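Local structure of GCN5-related N-acetyltransferase (Brucella melitensis biovar Abortus 2308, 3TCV) at residues R42-E47 and A144-F149; G113-M118 and I127-I132; E165-N170 and R199-A204; R185-F190 and W205-D210. The protein probably transfers an acetyl group from acetyl-CoA to an amine, possibly the N-terminal serine or alanine of a protein, as related GNAT-family acetyltransferases do. All coordinates share one frame; numbering follows the deposited sequence. Where two conformers were deposited one is given.

Contact 1 (R42-E47 and A144-F149); sequences RYVRLE and ATEAQF
Arg42 N donates to Glu146 OE2 at 2.8 Å, meeting that oxygen on its syn side but 20° out of the carboxylate plane. Tyr43 follows with a bond of 2.7 Å from its N to Glu146 OE1, received on the syn lone pair, so consecutive amides hold both oxygens and fix the rotation of the carboxylate. The acid reaches them because its CG stands opposite its own backbone N (chi1 -169°) and the chain is extended beyond. Tyr43 CB packs 3.4 Å from Glu146 OE1, while the phenol OH bonds to the carbonyl of Leu224. Val44 N adds a weak third bond, 3.1 Å to Glu146 OE1. Val44 CG1 lies 3.8 Å from Ala147 N, and its side chain runs past that of Glu146 in the opposite direction. Here the long helix 142-158 lies against one face of the central GNAT sheet: axes of strand 44-47 and helix 144-149 approach to 8.2 Å at 44°. Arg45 turns from the helix and bridges to Glu47. Leu46 faces it again, with CD1 3.7 Å from Ala147 O and CD2 4.2 Å from Ala147 CB. The Ala147 carbonyl accepts a hydrogen bond from Gln115 of strand 110-121.

Contact 2 (G113-M118 and I127-I132); sequences GRQALM and IEIGSI
Ala116 and Gly130 exchange two backbone hydrogen bonds, Ala116 N to Gly130 O and Gly130 N to Ala116 O, both 2.9 Å, which marks them as an antiparallel hydrogen-bonded pair. Met118 and Glu128 form the next such pair, and Leu117 with Ile129 is the non-hydrogen-bonded pair between. There the spacing is bridged by a CA-H...O contact of 3.3 Å from Leu117 CA to Glu128 O.

One side-chain bond joins the segments: Arg114 NH1 reaches Ser131 O at 2.9 Å. The acceptor lies close to the guanidinium plane, yet the donor stands 61° out of the carbonyl plane, so no lone pair is used. Glu76 holds the other end of this guanidinium by a salt bridge.

Among the side-chain packings, Met118 and Glu128 lie side by side and point the same way, with Met118 CG 3.8 Å from Glu128 CD. With Met118 CG between its backbone N and carbonyl carbon (chi1 61°), the thioether swings across, and Met118 SD comes within 3.6 Å of Gly130 CA, over the bare backbone of the glycine. Glu128 OE1 is bridged to Arg119. On the opposite face Leu117 CB touches Ile127 CD1 at 3.9 Å, beside Phe151 of the helix 142-158.

Axes of strands 113-118 and 127-130 at 162°, followed by a corner at Ser131, are those of a beta hairpin whose second strand breaks its line, consistent with the bulged fourth strand of the GNAT fold, beside which acetyl-CoA binds in relatives.

Contact 3 (E165-N170 and R199-A204); sequences EWECHN and RNRDTA
His169 and Arg201 make the dense part, running past each other in opposite directions. In the histidine conformer given, Arg201 CG lies over one ring face, offset toward the rim, and Arg201 CA makes a CH-pi contact, 3.9 Å from the His169 ring centroid. With CG opposite the backbone N (chi1 -158°), the ring reaches along the partner strand, and His169 NE2 donates to Asn200 O at 2.9 Å, on a lone pair in the carbonyl plane, though the oxygen is tilted 30° from the ring plane. Arg201 NE bonds to Thr203 OG1 at 2.9 Å, itself bonded to His193, and Arg201 NH1 pairs with Glu167 OE2 at 3.1 Å, carboxylate and guanidinium planes 89° apart. Cys168 and Ala204 form an antiparallel hydrogen-bonded pair joining strands 163-169 and 199-209 of the GNAT sheet.

The Asn170 side is looser. Asn170 N still bonds to Asp202 O at 2.8 Å, but the side chains meet mainly through water 2, between Asn170 ND2 and Asp202 OD2; Asp202 OD1 accepts from Gln192 N. Asn200 contacts Arg162 of the second subunit.

The Glu167 carboxylate probably offsets the charge of Arg201, while bonds from NE and NH1 keep its guanidinium flat over the Cys168-His169 peptide.

Contact 4 (R185-F190 and W205-D210); sequences RFEGIF and WFSVLD
Trp205 turns the edge of its indole toward the face of the Phe190 ring, the centroid of the five-membered ring 4.2 Å from that of Phe190 and the planes 54° apart. The nearest approach is Trp205 NE1 to Phe190 CD2, 3.3 Å, offset toward the rim. Phe190 of the second subunit also meets this tryptophan. Along the backbone, Trp205 faces two residues at once: its O accepts from Glu187 N at 2.8 Å, and its N donates to Gly188 O at 2.9 Å.

Phe206 lies on the other face of the sheet, where it receives the edge of Phe186 on its ring face, planes 72° apart and Phe186 CD1 3.8 Å from Phe206 CE1. Helix 173-182 packs on Phe206 through Arg176, Ala179 and Glu180.

Ser207 and Arg185 close the ladder with a pair of backbone bonds, the shorter being Arg185 N to Ser207 O at 2.8 Å. Ser207 OG, placed between its backbone N and carbonyl carbon (chi1 73°), donates to Glu187 OE2 at 2.7 Å, arriving from above the carboxylate plane. Arg191 of the second subunit grips both partners, by a salt bridge to Glu187 and a hydrogen bond to Ser207.

A one-residue shift of register, with Glu187 and Gly188 both opposite Trp205, defines a classic beta bulge in the last hairpin of the GNAT sheet, here part of the dimer interface.

Overall arrangement
All four contacts bear on one mixed sheet. Contacts 1 and 2 are core, 9 and 5 Å from the chain's centre, and neither touches the second subunit; they adjoin where Leu46 packs on Gln115. Contact 1 sets helix against strand, with one carboxylate gripped by backbone amides, whereas the other three are antiparallel strand pairs. Contacts 3 and 4, each about 15 Å from the chain's centre, share strand 199-209 and carry more charged and aromatic side-chain chemistry, including partners on the second subunit; contact 4 reaches the surface with exposed Arg185 and Phe186. Contacts 2 and 3 adjoin across neighbouring strands 126-134 and 163-169, linked through Ile127 and Glu165 and by packing of Ile132 on Trp166.

Contact 1 (R42-E47 and A144-F149)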
# COMPACT_ATOMS: atom_id res chain seq x y z
N ARG B 42 10.92 7.48 -29.63
CA ARG B 42 11.79 7.09 -30.75
C ARG B 42 11.70 5.60 -31.08
O ARG B 42 11.72 5.21 -32.25
CB ARG B 42 13.24 7.45 -30.44
CG ARG B 42 14.24 7.08 -31.52
CD ARG B 42 15.64 7.57 -31.14
NE ARG B 42 15.71 9.03 -31.08
CZ ARG B 42 15.90 9.82 -32.14
NH1 ARG B 42 16.05 9.31 -33.37
NH2 ARG B 42 15.94 11.14 -31.98
N TYR B 43 11.62 4.77 -30.04
CA TYR B 43 11.67 3.30 -30.19
C TYR B 43 10.31 2.63 -30.01
O TYR B 43 10.07 1.56 -30.54
CB TYR B 43 12.68 2.71 -29.19
CG TYR B 43 14.04 3.39 -29.25
CD1 TYR B 43 14.92 3.13 -30.30
CD2 TYR B 43 14.44 4.29 -28.27
CE1 TYR B 43 16.15 3.75 -30.36
CE2 TYR B 43 15.67 4.93 -28.35
CZ TYR B 43 16.53 4.64 -29.39
OH TYR B 43 17.77 5.27 -29.49
N VAL B 44 9.42 3.27 -29.26
CA VAL B 44 8.18 2.66 -28.78
C VAL B 44 7.02 3.65 -28.88
O VAL B 44 7.22 4.87 -28.84
CB VAL B 44 8.38 2.24 -27.31
CG1 VAL B 44 8.13 3.43 -26.37
CG2 VAL B 44 7.51 1.05 -26.95
N ARG B 45 5.81 3.11 -29.02
CA ARG B 45 4.58 3.87 -28.93
C ARG B 45 3.68 3.20 -27.88
O ARG B 45 3.58 1.97 -27.84
CB ARG B 45 3.89 3.91 -30.28
CG ARG B 45 2.63 4.75 -30.30
CD ARG B 45 2.22 5.08 -31.73
NE ARG B 45 1.62 3.95 -32.41
CZ ARG B 45 2.20 3.19 -33.35
NH1 ARG B 45 3.44 3.42 -33.77
NH2 ARG B 45 1.50 2.18 -33.89
N LEU B 46 3.04 4.02 -27.04
CA LEU B 46 2.08 3.54 -26.06
C LEU B 46 0.70 3.98 -26.50
O LEU B 46 0.48 5.16 -26.71
CB LEU B 46 2.38 4.10 -24.66
CG LEU B 46 3.80 3.92 -24.12
CD1 LEU B 46 3.98 4.45 -22.69
CD2 LEU B 46 4.18 2.44 -24.22
N GLU B 47 -0.22 3.02 -26.66
CA GLU B 47 -1.61 3.30 -26.99
C GLU B 47 -2.54 2.75 -25.90
O GLU B 47 -2.33 1.63 -25.40
CB GLU B 47 -1.95 2.66 -28.33
CG GLU B 47 -1.24 3.33 -29.50
CD GLU B 47 -1.54 2.69 -30.84
OE1 GLU B 47 -2.36 1.76 -30.91
OE2 GLU B 47 -0.93 3.12 -31.83
N ALA B 144 11.88 -0.95 -24.33
CA ALA B 144 11.40 -1.25 -22.97
C ALA B 144 11.76 -0.12 -22.00
O ALA B 144 10.91 0.31 -21.21
CB ALA B 144 11.98 -2.57 -22.45
N THR B 145 12.99 0.38 -22.09
CA THR B 145 13.39 1.50 -21.25
C THR B 145 12.54 2.73 -21.59
O THR B 145 12.09 3.43 -20.71
CB THR B 145 14.90 1.80 -21.37
OG1 THR B 145 15.65 0.74 -20.76
CG2 THR B 145 15.28 3.17 -20.74
N GLU B 146 12.33 2.98 -22.88
CA GLU B 146 11.52 4.15 -23.28
C GLU B 146 10.03 4.01 -22.88
O GLU B 146 9.40 5.02 -22.57
CB GLU B 146 11.68 4.46 -24.77
CG GLU B 146 11.08 5.81 -25.15
CD GLU B 146 11.29 6.12 -26.63
OE1 GLU B 146 11.08 5.23 -27.48
OE2 GLU B 146 11.66 7.27 -26.93
N ALA B 147 9.49 2.78 -22.85
CA ALA B 147 8.13 2.55 -22.36
C ALA B 147 7.96 3.03 -20.92
O ALA B 147 6.95 3.67 -20.56
CB ALA B 147 7.78 1.08 -22.46
N GLN B 148 8.96 2.72 -20.10
CA GLN B 148 8.99 3.15 -18.70
C GLN B 148 9.12 4.69 -18.63
O GLN B 148 8.34 5.37 -17.92
CB GLN B 148 10.16 2.45 -17.97
CG GLN B 148 10.10 2.37 -16.47
CD GLN B 148 9.98 3.71 -15.76
OE1 GLN B 148 8.92 4.03 -15.30
NE2 GLN B 148 11.06 4.45 -15.64
N PHE B 149 10.09 5.21 -19.40
CA PHE B 149 10.39 6.63 -19.46
C PHE B 149 9.17 7.46 -19.79
O PHE B 149 8.91 8.49 -19.17
CB PHE B 149 11.47 6.95 -20.51
CG PHE B 149 11.82 8.42 -20.59
CD1 PHE B 149 12.50 9.05 -19.56
CD2 PHE B 149 11.41 9.18 -21.69
CE1 PHE B 149 12.80 10.42 -19.64
CE2 PHE B 149 11.71 10.53 -21.78
CZ PHE B 149 12.41 11.15 -20.75

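Contact 2 (G113-M118 and I127-I132)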
# COMPACT_ATOMS: atom_id res chain seq x y z
N GLY B 113 3.91 -5.80 -25.97
CA GLY B 113 3.60 -6.03 -24.57
C GLY B 113 2.55 -5.09 -24.08
O GLY B 113 1.83 -4.45 -24.87
N ARG B 114 2.47 -4.95 -22.77
CA ARG B 114 1.49 -4.05 -22.18
C ARG B 114 1.99 -3.61 -20.80
O ARG B 114 2.88 -4.24 -20.24
CB ARG B 114 0.09 -4.70 -22.12
CG ARG B 114 0.04 -6.16 -21.68
CD ARG B 114 0.15 -6.38 -20.17
NE ARG B 114 -0.14 -7.77 -19.80
CZ ARG B 114 -0.22 -8.24 -18.56
NH1 ARG B 114 0.01 -7.45 -17.52
NH2 ARG B 114 -0.55 -9.51 -18.34
N GLN B 115 1.42 -2.51 -20.30
CA GLN B 115 1.78 -1.97 -18.98
C GLN B 115 0.66 -1.05 -18.51
O GLN B 115 -0.20 -0.70 -19.31
CB GLN B 115 3.11 -1.20 -19.06
CG GLN B 115 3.12 -0.00 -19.99
CD GLN B 115 4.49 0.64 -20.17
OE1 GLN B 115 5.48 -0.05 -20.35
NE2 GLN B 115 4.54 1.98 -20.14
N ALA B 116 0.69 -0.63 -17.25
CA ALA B 116 -0.39 0.18 -16.72
C ALA B 116 0.07 1.17 -15.68
O ALA B 116 1.07 0.94 -14.98
CB ALA B 116 -1.48 -0.73 -16.13
N LEU B 117 -0.64 2.29 -15.62
CA LEU B 117 -0.62 3.19 -14.47
C LEU B 117 -1.71 2.70 -13.54
O LEU B 117 -2.85 2.43 -13.99
CB LEU B 117 -0.87 4.64 -14.91
CG LEU B 117 0.25 5.27 -15.76
CD1 LEU B 117 -0.20 6.61 -16.33
CD2 LEU B 117 1.55 5.41 -14.94
N MET B 118 -1.38 2.52 -12.27
CA MET B 118 -2.29 1.86 -11.34
C MET B 118 -2.12 2.37 -9.92
O MET B 118 -1.19 3.09 -9.63
CB MET B 118 -2.10 0.34 -11.38
CG MET B 118 -0.71 -0.14 -11.00
SD MET B 118 -0.51 -1.91 -11.35
CE MET B 118 -1.31 -2.56 -9.88
N ILE B 127 1.31 7.38 -7.68
CA ILE B 127 0.87 6.47 -8.71
C ILE B 127 1.93 5.40 -8.93
O ILE B 127 3.08 5.60 -8.53
CB ILE B 127 0.60 7.25 -10.01
CG1 ILE B 127 -0.21 6.44 -10.99
CG2 ILE B 127 1.90 7.77 -10.62
CD1 ILE B 127 -0.84 7.33 -12.06
N GLU B 128 1.52 4.28 -9.50
CA GLU B 128 2.43 3.13 -9.76
C GLU B 128 2.47 2.77 -11.24
O GLU B 128 1.45 2.84 -11.94
CB GLU B 128 2.00 1.91 -8.91
CG GLU B 128 2.71 0.59 -9.24
CD GLU B 128 2.15 -0.65 -8.54
OE1 GLU B 128 1.62 -0.56 -7.43
OE2 GLU B 128 2.25 -1.73 -9.15
N ILE B 129 3.66 2.42 -11.71
CA ILE B 129 3.79 1.70 -12.99
C ILE B 129 3.80 0.22 -12.66
O ILE B 129 4.67 -0.24 -11.97
CB ILE B 129 5.04 2.10 -13.83
CG1 ILE B 129 5.08 1.23 -15.09
CG2 ILE B 129 6.36 2.02 -13.01
CD1 ILE B 129 6.09 1.64 -16.14
N GLY B 130 2.82 -0.53 -13.16
CA GLY B 130 2.76 -1.97 -12.90
C GLY B 130 2.07 -2.71 -14.04
O GLY B 130 1.92 -2.18 -15.15
N SER B 131 1.67 -3.94 -13.73
CA SER B 131 1.05 -4.81 -14.71
C SER B 131 1.95 -4.91 -15.97
O SER B 131 1.44 -4.94 -17.07
CB SER B 131 -0.33 -4.27 -15.12
OG SER B 131 -1.16 -3.98 -13.98
N ILE B 132 3.25 -4.93 -15.78
CA ILE B 132 4.19 -4.89 -16.92
C ILE B 132 4.41 -6.26 -17.55
O ILE B 132 4.78 -7.21 -16.87
CB ILE B 132 5.58 -4.35 -16.46
CG1 ILE B 132 5.45 -2.89 -16.00
CG2 ILE B 132 6.62 -4.49 -17.59
CD1 ILE B 132 6.72 -2.34 -15.35

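Contact 3 (E165-N170 and R199-A204)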
# COMPACT_ATOMS: atom_id res chain seq x y z
N GLU B 165 5.76 4.82 -8.07
CA GLU B 165 6.09 3.58 -7.40
C GLU B 165 6.34 2.41 -8.34
O GLU B 165 5.72 2.31 -9.42
CB GLU B 165 4.96 3.16 -6.46
CG GLU B 165 4.63 4.12 -5.34
CD GLU B 165 3.35 3.80 -4.60
OE1 GLU B 165 3.35 4.06 -3.40
OE2 GLU B 165 2.34 3.35 -5.23
N TRP B 166 7.19 1.50 -7.87
CA TRP B 166 7.42 0.18 -8.46
C TRP B 166 7.31 -0.85 -7.35
O TRP B 166 7.85 -0.66 -6.28
CB TRP B 166 8.82 0.14 -9.05
CG TRP B 166 9.22 -1.12 -9.78
CD1 TRP B 166 9.53 -2.36 -9.24
CD2 TRP B 166 9.46 -1.25 -11.22
NE1 TRP B 166 9.90 -3.25 -10.24
CE2 TRP B 166 9.86 -2.63 -11.45
CE3 TRP B 166 9.33 -0.40 -12.32
CZ2 TRP B 166 10.15 -3.11 -12.73
CZ3 TRP B 166 9.62 -0.90 -13.59
CH2 TRP B 166 10.02 -2.22 -13.79
N GLU B 167 6.55 -1.92 -7.57
CA GLU B 167 6.50 -3.03 -6.61
C GLU B 167 6.57 -4.33 -7.39
O GLU B 167 6.05 -4.43 -8.53
CB GLU B 167 5.24 -2.99 -5.72
CG GLU B 167 3.94 -2.71 -6.46
CD GLU B 167 2.69 -3.29 -5.82
OE1 GLU B 167 1.59 -2.72 -6.09
OE2 GLU B 167 2.75 -4.31 -5.10
N CYS B 168 7.24 -5.29 -6.80
CA CYS B 168 7.38 -6.61 -7.37
C CYS B 168 7.59 -7.64 -6.26
O CYS B 168 7.84 -7.30 -5.11
CB CYS B 168 8.58 -6.64 -8.34
SG CYS B 168 10.19 -6.29 -7.60
N HIS B 169 7.44 -8.91 -6.61
CA HIS B 169 7.80 -10.00 -5.72
C HIS B 169 9.24 -9.81 -5.34
O HIS B 169 10.11 -9.55 -6.22
CB HIS B 169 7.59 -11.33 -6.47
CG HIS B 169 7.40 -12.55 -5.59
ND1 HIS B 169 8.31 -12.94 -4.70
CD2 HIS B 169 6.38 -13.49 -5.55
CE1 HIS B 169 7.89 -14.07 -4.09
NE2 HIS B 169 6.71 -14.40 -4.61
N ASN B 170 9.54 -9.95 -4.07
CA ASN B 170 10.89 -9.82 -3.61
C ASN B 170 11.82 -10.88 -4.22
O ASN B 170 13.01 -10.65 -4.34
CB ASN B 170 10.93 -9.89 -2.11
CG ASN B 170 12.27 -9.51 -1.57
OD1 ASN B 170 12.79 -8.43 -1.91
ND2 ASN B 170 12.82 -10.35 -0.72
N ARG B 199 1.47 -19.31 -4.08
CA ARG B 199 2.75 -19.07 -3.42
C ARG B 199 2.73 -17.76 -2.66
O ARG B 199 2.07 -16.79 -3.07
CB ARG B 199 3.90 -18.99 -4.45
N ASN B 200 3.52 -17.71 -1.59
CA ASN B 200 3.69 -16.46 -0.84
C ASN B 200 4.38 -15.41 -1.69
O ASN B 200 5.25 -15.73 -2.50
CB ASN B 200 4.55 -16.69 0.38
CG ASN B 200 4.80 -15.41 1.12
OD1 ASN B 200 3.86 -14.82 1.66
ND2 ASN B 200 6.07 -14.97 1.17
N ARG B 201 3.98 -14.16 -1.51
CA ARG B 201 4.69 -13.03 -2.09
C ARG B 201 4.99 -12.03 -0.99
O ARG B 201 4.07 -11.51 -0.37
CB ARG B 201 3.86 -12.34 -3.15
CG ARG B 201 4.48 -11.00 -3.59
CD ARG B 201 3.87 -10.45 -4.86
NE ARG B 201 4.03 -8.99 -4.98
CZ ARG B 201 3.91 -8.29 -6.11
NH1 ARG B 201 3.96 -6.97 -6.07
NH2 ARG B 201 3.71 -8.91 -7.27
N ASP B 202 6.28 -11.79 -0.74
CA ASP B 202 6.71 -10.61 -0.03
C ASP B 202 6.94 -9.56 -1.10
O ASP B 202 7.62 -9.85 -2.10
CB ASP B 202 8.01 -10.85 0.71
CG ASP B 202 7.95 -12.02 1.68
OD1 ASP B 202 6.91 -12.32 2.29
OD2 ASP B 202 9.02 -12.64 1.84
N THR B 203 6.39 -8.36 -0.92
CA THR B 203 6.52 -7.30 -1.91
C THR B 203 7.65 -6.33 -1.58
O THR B 203 7.63 -5.72 -0.53
CB THR B 203 5.20 -6.53 -2.06
OG1 THR B 203 4.19 -7.42 -2.57
CG2 THR B 203 5.39 -5.33 -3.00
N ALA B 204 8.59 -6.17 -2.51
CA ALA B 204 9.63 -5.15 -2.53
C ALA B 204 9.05 -3.88 -3.16
O ALA B 204 8.52 -3.92 -4.29
CB ALA B 204 10.82 -5.63 -3.35
O HOH W 1 3.57 -6.07 -8.66
O HOH W 2 10.93 -12.46 -0.44

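Contact 4 (R185-F190 and W205-D210)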
# COMPACT_ATOMS: atom_id res chain seq x y z
N ARG B 185 14.28 3.97 -5.94
CA ARG B 185 15.01 3.74 -4.71
C ARG B 185 14.25 2.75 -3.83
O ARG B 185 13.08 2.93 -3.61
CB ARG B 185 15.17 5.06 -3.96
CG ARG B 185 16.01 5.02 -2.70
CD ARG B 185 16.09 6.39 -2.06
NE ARG B 185 16.73 7.34 -2.95
CZ ARG B 185 18.04 7.61 -3.00
NH1 ARG B 185 18.49 8.51 -3.88
NH2 ARG B 185 18.89 7.03 -2.17
N PHE B 186 14.91 1.72 -3.34
CA PHE B 186 14.29 0.77 -2.47
C PHE B 186 13.83 1.45 -1.19
O PHE B 186 14.56 2.24 -0.61
CB PHE B 186 15.30 -0.32 -2.13
CG PHE B 186 14.79 -1.34 -1.16
CD1 PHE B 186 14.01 -2.42 -1.59
CD2 PHE B 186 15.15 -1.26 0.16
CE1 PHE B 186 13.55 -3.36 -0.68
CE2 PHE B 186 14.70 -2.20 1.08
CZ PHE B 186 13.93 -3.25 0.65
N GLU B 187 12.63 1.07 -0.76
CA GLU B 187 12.04 1.50 0.50
C GLU B 187 11.84 0.39 1.52
O GLU B 187 12.01 0.62 2.73
CB GLU B 187 10.71 2.22 0.22
CG GLU B 187 10.94 3.54 -0.45
CD GLU B 187 9.69 4.32 -0.75
OE1 GLU B 187 8.62 3.70 -0.91
OE2 GLU B 187 9.78 5.56 -0.84
N GLY B 188 11.43 -0.80 1.07
CA GLY B 188 11.21 -1.88 2.01
C GLY B 188 10.44 -3.04 1.44
O GLY B 188 9.98 -3.01 0.29
N ILE B 189 10.29 -4.08 2.28
CA ILE B 189 9.63 -5.32 1.89
C ILE B 189 8.41 -5.58 2.82
O ILE B 189 8.58 -5.67 4.04
CB ILE B 189 10.60 -6.52 1.97
CG1 ILE B 189 11.68 -6.40 0.89
CG2 ILE B 189 9.82 -7.83 1.84
CD1 ILE B 189 12.96 -7.19 1.22
N PHE B 190 7.23 -5.68 2.21
CA PHE B 190 6.02 -6.05 2.91
C PHE B 190 5.97 -7.57 2.94
O PHE B 190 5.70 -8.23 1.90
CB PHE B 190 4.75 -5.50 2.24
CG PHE B 190 4.50 -4.00 2.45
CD1 PHE B 190 5.45 -3.15 2.98
CD2 PHE B 190 3.27 -3.46 2.05
CE1 PHE B 190 5.20 -1.79 3.12
CE2 PHE B 190 3.02 -2.09 2.19
CZ PHE B 190 3.99 -1.27 2.73
N TRP B 205 9.19 -2.77 -2.44
CA TRP B 205 8.73 -1.43 -2.84
C TRP B 205 9.87 -0.49 -3.12
O TRP B 205 10.85 -0.44 -2.36
CB TRP B 205 7.91 -0.80 -1.71
CG TRP B 205 6.56 -1.41 -1.52
CD1 TRP B 205 6.19 -2.38 -0.60
CD2 TRP B 205 5.34 -1.11 -2.28
NE1 TRP B 205 4.86 -2.71 -0.75
CE2 TRP B 205 4.30 -1.97 -1.73
CE3 TRP B 205 5.01 -0.24 -3.31
CZ2 TRP B 205 3.00 -1.94 -2.20
CZ3 TRP B 205 3.70 -0.23 -3.79
CH2 TRP B 205 2.72 -1.06 -3.23
N PHE B 206 9.71 0.29 -4.18
CA PHE B 206 10.69 1.26 -4.61
C PHE B 206 9.93 2.49 -5.09
O PHE B 206 8.79 2.39 -5.55
CB PHE B 206 11.52 0.76 -5.80
CG PHE B 206 12.10 -0.63 -5.67
CD1 PHE B 206 13.46 -0.82 -5.45
CD2 PHE B 206 11.31 -1.75 -5.90
CE1 PHE B 206 14.00 -2.10 -5.39
CE2 PHE B 206 11.83 -3.02 -5.81
CZ PHE B 206 13.18 -3.20 -5.55
N SER B 207 10.60 3.64 -5.08
CA SER B 207 9.98 4.87 -5.52
C SER B 207 10.95 5.85 -6.15
O SER B 207 12.17 5.86 -5.85
CB SER B 207 9.27 5.56 -4.38
OG SER B 207 10.15 6.15 -3.44
N VAL B 208 10.39 6.68 -7.01
CA VAL B 208 11.05 7.88 -7.53
C VAL B 208 10.20 9.06 -7.02
O VAL B 208 8.98 9.08 -7.22
CB VAL B 208 11.15 7.90 -9.06
CG1 VAL B 208 11.70 9.22 -9.56
CG2 VAL B 208 12.08 6.79 -9.54
N LEU B 209 10.85 10.01 -6.36
CA LEU B 209 10.22 11.27 -5.92
C LEU B 209 10.33 12.36 -6.96
O LEU B 209 11.24 12.36 -7.80
CB LEU B 209 10.87 11.77 -4.63
CG LEU B 209 10.88 10.82 -3.43
CD1 LEU B 209 11.43 11.61 -2.23
CD2 LEU B 209 9.50 10.23 -3.19
N ASP B 210 9.40 13.31 -6.92
CA ASP B 210 9.47 14.46 -7.83
C ASP B 210 10.84 15.17 -7.79
O ASP B 210 11.36 15.61 -8.82
CB ASP B 210 8.29 15.42 -7.60
CG ASP B 210 8.14 15.89 -6.15
OD1 ASP B 210 8.96 15.54 -5.27
OD2 ASP B 210 7.17 16.65 -5.91